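Local coordinates for protein phosphatase (Mycoplasma pneumoniae M129, PDB 1T71) that binds two iron ions and probably hydrolyses phosphoester bonds, perhaps those of 2',3'-cyclic nucleotides, at residues A[5-10]-A[152-157]; A[35-40]-A[63-68]; A[93-98]-A[130-135]; A[121-126]-A[139-144]. All blocks are in the same frame, centred on the assembly; numbering follows the deposited sequence.

Interaction 1 of 4, residues A[5-10]-A[152-157]; sequences IKFIFL and LHIVDF
Strands 6-10 and 152-157 belong to different sheets and meet only through side chains, their axes 10.7 Å apart and running nearly the same way, at 12°. This is the sheet-on-sheet packing at the heart of the calcineurin-like metallophosphoesterase fold. Ile5, Phe7 and Phe9 point inward from one layer, and Leu152, Ile154 and Asp156 from the other; alternation along each strand turns the residues between them elsewhere. Phe7 shows how the layers mesh. From CB, its CG lies anti to the carbonyl carbon (chi1 -54°), which carries one side of the ring to Ile154 and Leu152. CD2 comes first to the end of Ile154, then CE2 makes the closest approach, 3.6 Å to Ile154 CD1, obliquely to the ring. At the tip, Phe7 CZ is 4.1 Å from Leu152 CD1, which lies at the ring edge near its plane. The same Leu152 CD1 also meets Ile5 CD1 at 4.1 Å, so one methyl fills the angle between an isoleucine end and an aromatic tip. Outside the pair, Phe248 stacks on Phe7. Toward the metal site the character changes. Phe9 CG is anti to the backbone N, carrying CZ to 3.6 Å from Asp156 OD1, in the plane of the ring at its edge, with ring and carboxylate planes 85° apart. Thr68 OG1 and Asn41 ND2 hydrogen-bond to OD1, and Thr182 OG1 to OD2. A buried carboxylate is therefore satisfied by neutral partners, while the weakly positive ring edge probably adds a little electrostatic stabilisation.

Interaction 2 of 4, residues A[35-40]-A[63-68]; sequences ADLVIV and GVNYIT
Here two neighbouring parallel strands of a beta-alpha-beta unit pair directly: strand 37-41, helix 53-62 and strand 66-68 follow one another in the chain. Gly63 closes the helix in a Schellman motif, and its positive phi of 122° suits glycine, since a side chain would jam against the preceding carbonyl. The tight part lies on the face bearing Val40 and Ile67. Val64 and Val40 meet tip to tip, with Val64 CG1 3.8 Å from Val40 CG2, and the latter methyl also runs beside Ile67 CG1, the two side chains pointing the same way. Beta-branched residues suit this place because they are compact and favour the extended backbone. Between the two segments the contacts on the face of Ile39 and Tyr66 are longer than the valine pair. Ile39 CG2 lies 4.1 Å from Tyr66 CB, and Leu37 CD2 touches the edge of the Tyr66 ring at CE2 only at 4.3 Å. Ile120 of strand 117-124 packs on both Ile39 and Tyr66 there, and Tyr66, partly exposed, is also stacked by Phe111. Nearer solvent, Asp36 contributes almost nothing across the pair; its carboxylate is hydrogen-bonded to Lys6 N instead. The backbone ladder joins both parts. Val38 O is gripped twice, by Asn65 N and Tyr66 N, and Tyr66 O receives Val40 N at 3.0 Å. The last rung, Thr68 N to Val40 O, is 2.9 Å long, its donor 27° above the carbonyl plane.

Interaction 3 of 4, residues A[93-98]-A[130-135]; sequences LNLDTS and LPFKTT
Leu93 opens the loop 93-98 without touching 130-135; its backbone is instead hydrogen-bonded to Asn122 of strand 117-124. The next residue makes the firmest link: Asn94 O accepts from Thr135 N at 2.9 Å, a fairly straight bond whose donor stands well above the carbonyl plane. Thr134 CB faces Asn94 O nearly end-on, at 3.1 Å. Leu95 then forms a single backbone bridge with Thr134 while its side chain turns to an aromatic neighbour. With CG anti to the carbonyl carbon (chi1 -52°), it brings CD2 to 3.7 Å from Phe132 CE2, obliquely to the ring. Leu130 CB sits over the centre of one face of that ring, Phe99 stacks on it, and Trp74 meets both the ring and Leu95, so apolar leucine suits the place. Asp96 N reaches back to Lys133 O, but weakly, at 3.3 Å. Its CG, anti to the backbone N, crosses obliquely near the aliphatic part of Lys133; Asp96 OD2 and Lys133 NZ remain 4.6 Å apart, so any attraction is distant. Past Thr97, Ser98 folds back on the aspartate. Asp96 OD1 receives Ser98 N on its anti lone pair at 2.6 Å, nearly straight at 166°, and Ser98 OG at 2.7 Å from above the carboxylate plane. A water donates to Ser98 OG and accepts from Lys133 N, bridging two exposed residues. Aspartate is a natural opening residue for this Asx turn, which shapes a surface loop whose Phe132 partner lies about 6 Å, side chain to side chain, from the iron ligand Asn71.

Interaction 4 of 4, residues A[121-126]-A[139-144]; sequences TNLLGT and KVLKEL
Leu123 has more surface buried by this contact than any other residue, with Thr121 and Leu141 next. Both strand residues face the helix because side chains alternate along an extended chain, whereas Asn122 between them turns to the far face of the sheet. The strand and helix axes pass 10.2 Å apart at 157°, almost antiparallel, and no hydrogen bond crosses between them, so the join rests on side-chain shape. Leu123 divides its two methyls between successive helix residues. CG lies anti to the carbonyl carbon (chi1 -65°), sending CD1 across Leu141 at about a right angle, 3.9 Å from Leu141 CB. Its other branch, CD2, runs antiparallel alongside Val140 and comes within 4.0 Å of Val140 CG1. A forked leucine is apt where two neighbours must be met at once. Thr121 is met further along the helix: its OG1 lies 3.6 Å from Leu144 CD2, tip to tip, and its CG2 is 4.2 Å from the same methyl. That hydroxyl is not left to a purely apolar partner, since it is hydrogen-bonded to Ser108 OG; threonine thus offers a methyl to the leucines and a hydroxyl to the serine. Val140 and Leu144 line up on one side of the helix because they are one turn apart, Leu144 N bonding to Val140 O at 3.1 Å. Strand 117-124, helix 137-145 and strand 152-158 form a beta-alpha-beta unit: His153 of the second strand packs on Thr121, Leu141 and Leu144, while helix 162-172 adds Phe168 against Leu123 and Phe172 against Leu141.

In the fold
Interaction 1 joins the two sheets; interaction 2 lies within the first and interaction 4 against the second. Interactions 1 and 2 have centres about 9 Å apart, and Lys6 O lies 2.7 Å from Asp36 N, between neighbouring strands 6-10 and 37-41 of one sheet. Interaction 4 joins the second sheet: Thr121 N lies 2.9 Å from Ile154 O. Interaction 3 lies about 11 Å from interaction 4, centre to centre, and is attached to it where Leu93 N is 2.9 Å from Asn122 O. As for the iron pair, the Asp156 side chain is about 9 Å from an iron ion and about 4 Å from the ligand His158. Phe132, in loop 130-135, has its side chain about 8 Å from that of His72, the probable proton donor.

Interaction 1 of 4, residues A[5-10]-A[152-157]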
# COMPACT_ATOMS: atom_id res chain seq x y z
N ILE A 5 -13.75 -7.74 -13.32
CA ILE A 5 -12.31 -7.58 -13.29
C ILE A 5 -11.87 -8.03 -11.90
O ILE A 5 -12.40 -7.55 -10.89
CB ILE A 5 -11.90 -6.13 -13.55
CG1 ILE A 5 -12.47 -5.67 -14.89
CG2 ILE A 5 -10.39 -6.01 -13.56
CD1 ILE A 5 -12.26 -4.19 -15.19
N LYS A 6 -10.94 -8.97 -11.85
CA LYS A 6 -10.44 -9.50 -10.60
C LYS A 6 -9.09 -8.87 -10.26
O LYS A 6 -8.15 -8.93 -11.06
CB LYS A 6 -10.33 -11.02 -10.71
CG LYS A 6 -11.69 -11.67 -10.84
CD LYS A 6 -11.63 -13.12 -11.27
CE LYS A 6 -13.03 -13.65 -11.49
NZ LYS A 6 -13.05 -14.91 -12.28
N PHE A 7 -9.02 -8.25 -9.09
CA PHE A 7 -7.79 -7.59 -8.65
C PHE A 7 -7.17 -8.21 -7.41
O PHE A 7 -7.83 -8.92 -6.65
CB PHE A 7 -8.03 -6.12 -8.29
CG PHE A 7 -8.67 -5.30 -9.37
CD1 PHE A 7 -10.04 -5.41 -9.62
CD2 PHE A 7 -7.93 -4.36 -10.07
CE1 PHE A 7 -10.66 -4.58 -10.55
CE2 PHE A 7 -8.54 -3.52 -11.00
CZ PHE A 7 -9.91 -3.63 -11.24
N ILE A 8 -5.90 -7.88 -7.20
CA ILE A 8 -5.15 -8.30 -6.02
C ILE A 8 -4.36 -7.06 -5.59
O ILE A 8 -3.58 -6.52 -6.37
CB ILE A 8 -4.14 -9.44 -6.32
CG1 ILE A 8 -4.87 -10.78 -6.38
CG2 ILE A 8 -3.06 -9.47 -5.24
CD1 ILE A 8 -3.95 -11.96 -6.68
N PHE A 9 -4.59 -6.61 -4.36
CA PHE A 9 -3.88 -5.44 -3.84
C PHE A 9 -3.04 -5.86 -2.63
O PHE A 9 -3.57 -6.39 -1.65
CB PHE A 9 -4.88 -4.35 -3.43
CG PHE A 9 -4.23 -3.08 -2.96
CD1 PHE A 9 -3.59 -3.01 -1.73
CD2 PHE A 9 -4.20 -1.96 -3.79
CE1 PHE A 9 -2.92 -1.85 -1.33
CE2 PHE A 9 -3.53 -0.80 -3.40
CZ PHE A 9 -2.89 -0.74 -2.17
N LEU A 10 -1.73 -5.64 -2.71
CA LEU A 10 -0.82 -6.01 -1.62
C LEU A 10 -0.33 -4.78 -0.86
O LEU A 10 -0.05 -3.74 -1.46
CB LEU A 10 0.38 -6.79 -2.18
CG LEU A 10 0.08 -8.03 -3.03
CD1 LEU A 10 1.37 -8.82 -3.25
CD2 LEU A 10 -0.95 -8.90 -2.35
N LEU A 152 -14.29 2.72 -12.65
CA LEU A 152 -13.75 2.18 -11.41
C LEU A 152 -12.71 3.15 -10.86
O LEU A 152 -11.95 3.76 -11.61
CB LEU A 152 -13.11 0.81 -11.65
CG LEU A 152 -13.97 -0.24 -12.36
CD1 LEU A 152 -13.32 -1.61 -12.22
CD2 LEU A 152 -15.37 -0.26 -11.75
N HIS A 153 -12.71 3.30 -9.54
CA HIS A 153 -11.77 4.21 -8.89
C HIS A 153 -11.22 3.49 -7.67
O HIS A 153 -11.95 3.24 -6.71
CB HIS A 153 -12.50 5.49 -8.46
CG HIS A 153 -11.59 6.66 -8.25
ND1 HIS A 153 -10.24 6.52 -8.01
CD2 HIS A 153 -11.85 7.99 -8.19
CE1 HIS A 153 -9.70 7.72 -7.83
NE2 HIS A 153 -10.66 8.62 -7.93
N ILE A 154 -9.93 3.16 -7.72
CA ILE A 154 -9.25 2.46 -6.63
C ILE A 154 -8.41 3.45 -5.83
O ILE A 154 -7.55 4.14 -6.38
CB ILE A 154 -8.34 1.34 -7.20
CG1 ILE A 154 -9.21 0.28 -7.89
CG2 ILE A 154 -7.50 0.72 -6.10
CD1 ILE A 154 -8.42 -0.79 -8.63
N VAL A 155 -8.67 3.53 -4.53
CA VAL A 155 -7.94 4.47 -3.68
C VAL A 155 -7.11 3.85 -2.57
O VAL A 155 -7.60 3.04 -1.78
CB VAL A 155 -8.91 5.48 -3.02
CG1 VAL A 155 -8.13 6.45 -2.13
CG2 VAL A 155 -9.69 6.24 -4.08
N ASP A 156 -5.84 4.23 -2.51
CA ASP A 156 -4.93 3.77 -1.47
C ASP A 156 -4.73 4.98 -0.56
O ASP A 156 -4.03 5.93 -0.92
CB ASP A 156 -3.59 3.32 -2.06
CG ASP A 156 -2.54 3.01 -0.98
OD1 ASP A 156 -1.46 2.47 -1.31
OD2 ASP A 156 -2.81 3.30 0.20
N PHE A 157 -5.38 4.96 0.61
CA PHE A 157 -5.29 6.06 1.57
C PHE A 157 -4.21 5.72 2.59
O PHE A 157 -4.43 4.89 3.49
CB PHE A 157 -6.64 6.26 2.27
CG PHE A 157 -6.73 7.53 3.08
CD1 PHE A 157 -7.48 7.57 4.25
CD2 PHE A 157 -6.08 8.69 2.66
CE1 PHE A 157 -7.58 8.75 5.01
CE2 PHE A 157 -6.17 9.88 3.41
CZ PHE A 157 -6.91 9.90 4.59

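Interaction 2 of 4, residues A[35-40]-A[63-68]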
# COMPACT_ATOMS: atom_id res chain seq x y z
N ALA A 35 -6.67 -13.64 -10.99
CA ALA A 35 -6.52 -12.19 -10.99
C ALA A 35 -6.14 -11.68 -12.37
O ALA A 35 -5.42 -12.35 -13.11
CB ALA A 35 -5.47 -11.77 -9.98
N ASP A 36 -6.64 -10.50 -12.70
CA ASP A 36 -6.35 -9.87 -13.97
C ASP A 36 -5.27 -8.82 -13.77
O ASP A 36 -4.45 -8.58 -14.66
CB ASP A 36 -7.60 -9.17 -14.52
CG ASP A 36 -8.70 -10.15 -14.88
OD1 ASP A 36 -8.48 -11.00 -15.77
OD2 ASP A 36 -9.79 -10.07 -14.28
N LEU A 37 -5.27 -8.20 -12.59
CA LEU A 37 -4.32 -7.14 -12.28
C LEU A 37 -3.78 -7.22 -10.85
O LEU A 37 -4.49 -7.63 -9.93
CB LEU A 37 -5.00 -5.79 -12.50
CG LEU A 37 -5.44 -5.49 -13.93
CD1 LEU A 37 -6.41 -4.33 -13.94
CD2 LEU A 37 -4.22 -5.20 -14.79
N VAL A 38 -2.53 -6.80 -10.68
CA VAL A 38 -1.88 -6.79 -9.38
C VAL A 38 -1.37 -5.39 -9.06
O VAL A 38 -0.63 -4.79 -9.84
CB VAL A 38 -0.68 -7.78 -9.34
CG1 VAL A 38 0.04 -7.69 -7.99
CG2 VAL A 38 -1.16 -9.20 -9.59
N ILE A 39 -1.80 -4.86 -7.92
CA ILE A 39 -1.40 -3.52 -7.49
C ILE A 39 -0.74 -3.66 -6.12
O ILE A 39 -1.19 -4.45 -5.28
CB ILE A 39 -2.64 -2.61 -7.35
CG1 ILE A 39 -3.50 -2.70 -8.61
CG2 ILE A 39 -2.21 -1.16 -7.10
CD1 ILE A 39 -4.82 -1.97 -8.51
N VAL A 40 0.33 -2.91 -5.89
CA VAL A 40 0.99 -2.97 -4.60
C VAL A 40 1.52 -1.62 -4.16
O VAL A 40 1.85 -0.78 -4.99
CB VAL A 40 2.18 -3.98 -4.59
CG1 VAL A 40 1.78 -5.26 -5.32
CG2 VAL A 40 3.42 -3.35 -5.24
N GLY A 63 5.68 -9.63 -11.38
CA GLY A 63 4.26 -9.72 -11.70
C GLY A 63 3.41 -8.53 -11.30
O GLY A 63 2.21 -8.51 -11.58
N VAL A 64 4.00 -7.52 -10.66
CA VAL A 64 3.23 -6.35 -10.26
C VAL A 64 2.89 -5.49 -11.47
O VAL A 64 3.76 -5.21 -12.30
CB VAL A 64 4.02 -5.50 -9.24
CG1 VAL A 64 3.25 -4.24 -8.91
CG2 VAL A 64 4.27 -6.33 -7.98
N ASN A 65 1.64 -5.06 -11.57
CA ASN A 65 1.20 -4.23 -12.69
C ASN A 65 1.20 -2.74 -12.38
O ASN A 65 1.58 -1.93 -13.22
CB ASN A 65 -0.21 -4.63 -13.14
CG ASN A 65 -0.27 -6.04 -13.66
OD1 ASN A 65 0.45 -6.39 -14.59
ND2 ASN A 65 -1.12 -6.86 -13.06
N TYR A 66 0.75 -2.38 -11.17
CA TYR A 66 0.70 -0.98 -10.78
C TYR A 66 1.23 -0.78 -9.36
O TYR A 66 1.17 -1.69 -8.53
CB TYR A 66 -0.73 -0.47 -10.91
CG TYR A 66 -1.20 -0.40 -12.34
CD1 TYR A 66 -0.84 0.66 -13.16
CD2 TYR A 66 -1.97 -1.43 -12.90
CE1 TYR A 66 -1.23 0.71 -14.50
CE2 TYR A 66 -2.37 -1.39 -14.24
CZ TYR A 66 -1.99 -0.31 -15.03
OH TYR A 66 -2.35 -0.26 -16.36
N ILE A 67 1.73 0.42 -9.08
CA ILE A 67 2.30 0.71 -7.78
C ILE A 67 1.80 2.01 -7.15
O ILE A 67 1.68 3.03 -7.83
CB ILE A 67 3.84 0.79 -7.90
CG1 ILE A 67 4.42 -0.60 -8.14
CG2 ILE A 67 4.44 1.41 -6.65
CD1 ILE A 67 5.93 -0.60 -8.29
N THR A 68 1.50 1.96 -5.85
CA THR A 68 1.08 3.14 -5.10
C THR A 68 2.16 3.35 -4.04
O THR A 68 2.90 2.41 -3.73
CB THR A 68 -0.32 2.94 -4.43
OG1 THR A 68 -0.30 1.79 -3.59
CG2 THR A 68 -1.39 2.76 -5.50

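Interaction 3 of 4, residues A[93-98]-A[130-135]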
# COMPACT_ATOMS: atom_id res chain seq x y z
N LEU A 93 -1.20 12.24 -4.27
CA LEU A 93 -1.72 13.38 -5.04
C LEU A 93 -1.78 14.64 -4.18
O LEU A 93 -1.58 15.76 -4.65
CB LEU A 93 -3.14 13.05 -5.53
CG LEU A 93 -3.94 14.12 -6.29
CD1 LEU A 93 -3.24 14.47 -7.59
CD2 LEU A 93 -5.33 13.58 -6.58
N ASN A 94 -2.05 14.38 -2.91
CA ASN A 94 -2.22 15.32 -1.81
C ASN A 94 -1.04 16.27 -1.47
O ASN A 94 -0.90 16.68 -0.32
CB ASN A 94 -2.54 14.45 -0.59
CG ASN A 94 -3.44 15.12 0.38
OD1 ASN A 94 -4.37 15.82 -0.03
ND2 ASN A 94 -3.20 14.90 1.67
N LEU A 95 -0.22 16.64 -2.46
CA LEU A 95 0.96 17.47 -2.19
C LEU A 95 0.85 19.00 -2.36
O LEU A 95 0.35 19.49 -3.36
CB LEU A 95 2.13 16.96 -3.04
CG LEU A 95 2.45 15.46 -2.92
CD1 LEU A 95 3.57 15.09 -3.89
CD2 LEU A 95 2.83 15.12 -1.50
N ASP A 96 1.34 19.73 -1.36
CA ASP A 96 1.32 21.19 -1.38
C ASP A 96 2.45 21.71 -2.27
O ASP A 96 3.55 21.15 -2.28
CB ASP A 96 1.47 21.74 0.04
CG ASP A 96 1.48 23.26 0.09
OD1 ASP A 96 2.49 23.87 -0.30
OD2 ASP A 96 0.46 23.85 0.51
N THR A 97 2.19 22.78 -3.01
CA THR A 97 3.19 23.33 -3.92
C THR A 97 4.50 23.76 -3.27
O THR A 97 5.52 23.85 -3.96
CB THR A 97 2.61 24.52 -4.72
OG1 THR A 97 1.98 25.45 -3.83
CG2 THR A 97 1.61 24.02 -5.75
N SER A 98 4.50 24.00 -1.97
CA SER A 98 5.73 24.40 -1.28
C SER A 98 6.72 23.23 -1.23
O SER A 98 7.92 23.43 -1.04
CB SER A 98 5.42 24.84 0.15
OG SER A 98 4.91 23.76 0.92
N LEU A 130 4.63 14.45 8.60
CA LEU A 130 5.48 14.61 7.42
C LEU A 130 6.46 15.77 7.56
O LEU A 130 6.22 16.73 8.29
CB LEU A 130 4.63 14.85 6.17
CG LEU A 130 3.93 13.72 5.41
CD1 LEU A 130 4.49 12.37 5.84
CD2 LEU A 130 2.44 13.79 5.65
N PRO A 131 7.60 15.70 6.83
CA PRO A 131 8.65 16.71 6.82
C PRO A 131 8.22 17.89 5.96
O PRO A 131 8.80 18.97 6.01
CB PRO A 131 9.84 15.99 6.19
CG PRO A 131 9.51 14.53 6.34
CD PRO A 131 8.04 14.50 6.10
N PHE A 132 7.20 17.66 5.14
CA PHE A 132 6.68 18.68 4.24
C PHE A 132 5.19 18.91 4.47
O PHE A 132 4.56 18.22 5.27
CB PHE A 132 6.89 18.26 2.78
CG PHE A 132 6.35 16.90 2.47
CD1 PHE A 132 7.11 15.76 2.73
CD2 PHE A 132 5.06 16.74 1.96
CE1 PHE A 132 6.59 14.49 2.50
CE2 PHE A 132 4.54 15.48 1.73
CZ PHE A 132 5.30 14.34 1.99
N LYS A 133 4.63 19.86 3.74
CA LYS A 133 3.22 20.20 3.87
C LYS A 133 2.34 19.54 2.80
O LYS A 133 2.74 19.42 1.64
CB LYS A 133 3.08 21.72 3.84
CG LYS A 133 1.65 22.21 3.89
CD LYS A 133 1.54 23.55 4.63
CE LYS A 133 0.10 24.06 4.59
NZ LYS A 133 -0.88 22.95 4.86
N THR A 134 1.15 19.11 3.20
CA THR A 134 0.22 18.46 2.28
C THR A 134 -1.12 19.19 2.25
O THR A 134 -1.44 19.95 3.17
CB THR A 134 -0.07 17.00 2.70
OG1 THR A 134 -0.63 16.99 4.02
CG2 THR A 134 1.20 16.16 2.70
N THR A 135 -1.89 18.96 1.20
CA THR A 135 -3.21 19.56 1.06
C THR A 135 -4.21 18.55 1.62
O THR A 135 -3.88 17.38 1.78
CB THR A 135 -3.53 19.86 -0.40
OG1 THR A 135 -3.28 18.69 -1.19
CG2 THR A 135 -2.66 21.00 -0.91
O HOH W 1 6.55 21.73 2.24

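Interaction 4 of 4, residues A[121-126]-A[139-144]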
# COMPACT_ATOMS: atom_id res chain seq x y z
N THR A 121 -5.74 6.10 -7.43
CA THR A 121 -5.34 7.30 -6.70
C THR A 121 -4.69 6.95 -5.36
O THR A 121 -5.12 6.03 -4.66
CB THR A 121 -6.56 8.21 -6.45
OG1 THR A 121 -7.16 8.55 -7.71
CG2 THR A 121 -6.16 9.49 -5.73
N ASN A 122 -3.65 7.71 -5.02
CA ASN A 122 -2.89 7.52 -3.78
C ASN A 122 -2.93 8.85 -3.03
O ASN A 122 -2.73 9.91 -3.61
CB ASN A 122 -1.44 7.13 -4.15
CG ASN A 122 -0.54 6.90 -2.93
OD1 ASN A 122 -0.99 6.40 -1.88
ND2 ASN A 122 0.74 7.23 -3.07
N LEU A 123 -3.23 8.79 -1.73
CA LEU A 123 -3.31 10.01 -0.92
C LEU A 123 -2.65 9.81 0.44
O LEU A 123 -2.53 8.68 0.92
CB LEU A 123 -4.77 10.40 -0.70
CG LEU A 123 -5.59 10.82 -1.93
CD1 LEU A 123 -7.06 10.48 -1.70
CD2 LEU A 123 -5.41 12.31 -2.18
N LEU A 124 -2.23 10.92 1.05
CA LEU A 124 -1.60 10.90 2.37
C LEU A 124 -2.57 11.43 3.42
O LEU A 124 -3.16 12.51 3.26
CB LEU A 124 -0.33 11.76 2.38
CG LEU A 124 0.99 11.07 2.01
CD1 LEU A 124 2.05 12.11 1.67
CD2 LEU A 124 1.46 10.22 3.19
N GLY A 125 -2.75 10.67 4.49
CA GLY A 125 -3.65 11.10 5.55
C GLY A 125 -3.08 12.29 6.28
O GLY A 125 -1.86 12.46 6.38
N THR A 126 -3.96 13.14 6.80
CA THR A 126 -3.51 14.32 7.51
C THR A 126 -2.91 13.91 8.86
O THR A 126 -2.18 14.68 9.48
CB THR A 126 -4.69 15.28 7.73
OG1 THR A 126 -4.19 16.57 8.10
CG2 THR A 126 -5.61 14.77 8.83
N LYS A 139 -10.74 17.02 0.63
CA LYS A 139 -11.03 18.02 -0.39
C LYS A 139 -10.45 17.62 -1.75
O LYS A 139 -11.13 17.68 -2.76
CB LYS A 139 -10.50 19.39 0.04
CG LYS A 139 -11.09 19.84 1.36
CD LYS A 139 -10.73 21.27 1.70
CE LYS A 139 -11.38 21.67 3.02
NZ LYS A 139 -11.11 23.09 3.37
N VAL A 140 -9.19 17.19 -1.76
CA VAL A 140 -8.54 16.79 -3.01
C VAL A 140 -9.28 15.68 -3.75
O VAL A 140 -9.53 15.80 -4.94
CB VAL A 140 -7.09 16.31 -2.76
CG1 VAL A 140 -6.52 15.68 -4.04
CG2 VAL A 140 -6.22 17.49 -2.35
N LEU A 141 -9.63 14.61 -3.04
CA LEU A 141 -10.31 13.49 -3.67
C LEU A 141 -11.71 13.88 -4.13
O LEU A 141 -12.18 13.41 -5.16
CB LEU A 141 -10.36 12.29 -2.72
CG LEU A 141 -10.81 10.94 -3.29
CD1 LEU A 141 -12.30 10.85 -3.29
CD2 LEU A 141 -10.26 10.74 -4.69
N LYS A 142 -12.37 14.76 -3.37
CA LYS A 142 -13.71 15.21 -3.71
C LYS A 142 -13.68 15.91 -5.07
O LYS A 142 -14.47 15.59 -5.96
CB LYS A 142 -14.21 16.17 -2.62
CG LYS A 142 -15.72 16.22 -2.44
CD LYS A 142 -16.37 17.24 -3.33
CE LYS A 142 -17.87 17.37 -3.01
NZ LYS A 142 -18.15 17.77 -1.60
N GLU A 143 -12.76 16.86 -5.22
CA GLU A 143 -12.61 17.59 -6.48
C GLU A 143 -12.33 16.64 -7.64
O GLU A 143 -12.87 16.81 -8.74
CB GLU A 143 -11.47 18.60 -6.40
CG GLU A 143 -11.85 19.92 -5.77
CD GLU A 143 -11.03 21.07 -6.33
OE1 GLU A 143 -11.26 22.23 -5.91
OE2 GLU A 143 -10.15 20.80 -7.18
N LEU A 144 -11.47 15.66 -7.41
CA LEU A 144 -11.13 14.70 -8.45
C LEU A 144 -12.39 13.92 -8.83
O LEU A 144 -12.65 13.71 -10.01
CB LEU A 144 -10.05 13.74 -7.96
CG LEU A 144 -9.47 12.78 -9.00
CD1 LEU A 144 -8.72 13.57 -10.07
CD2 LEU A 144 -8.52 11.79 -8.32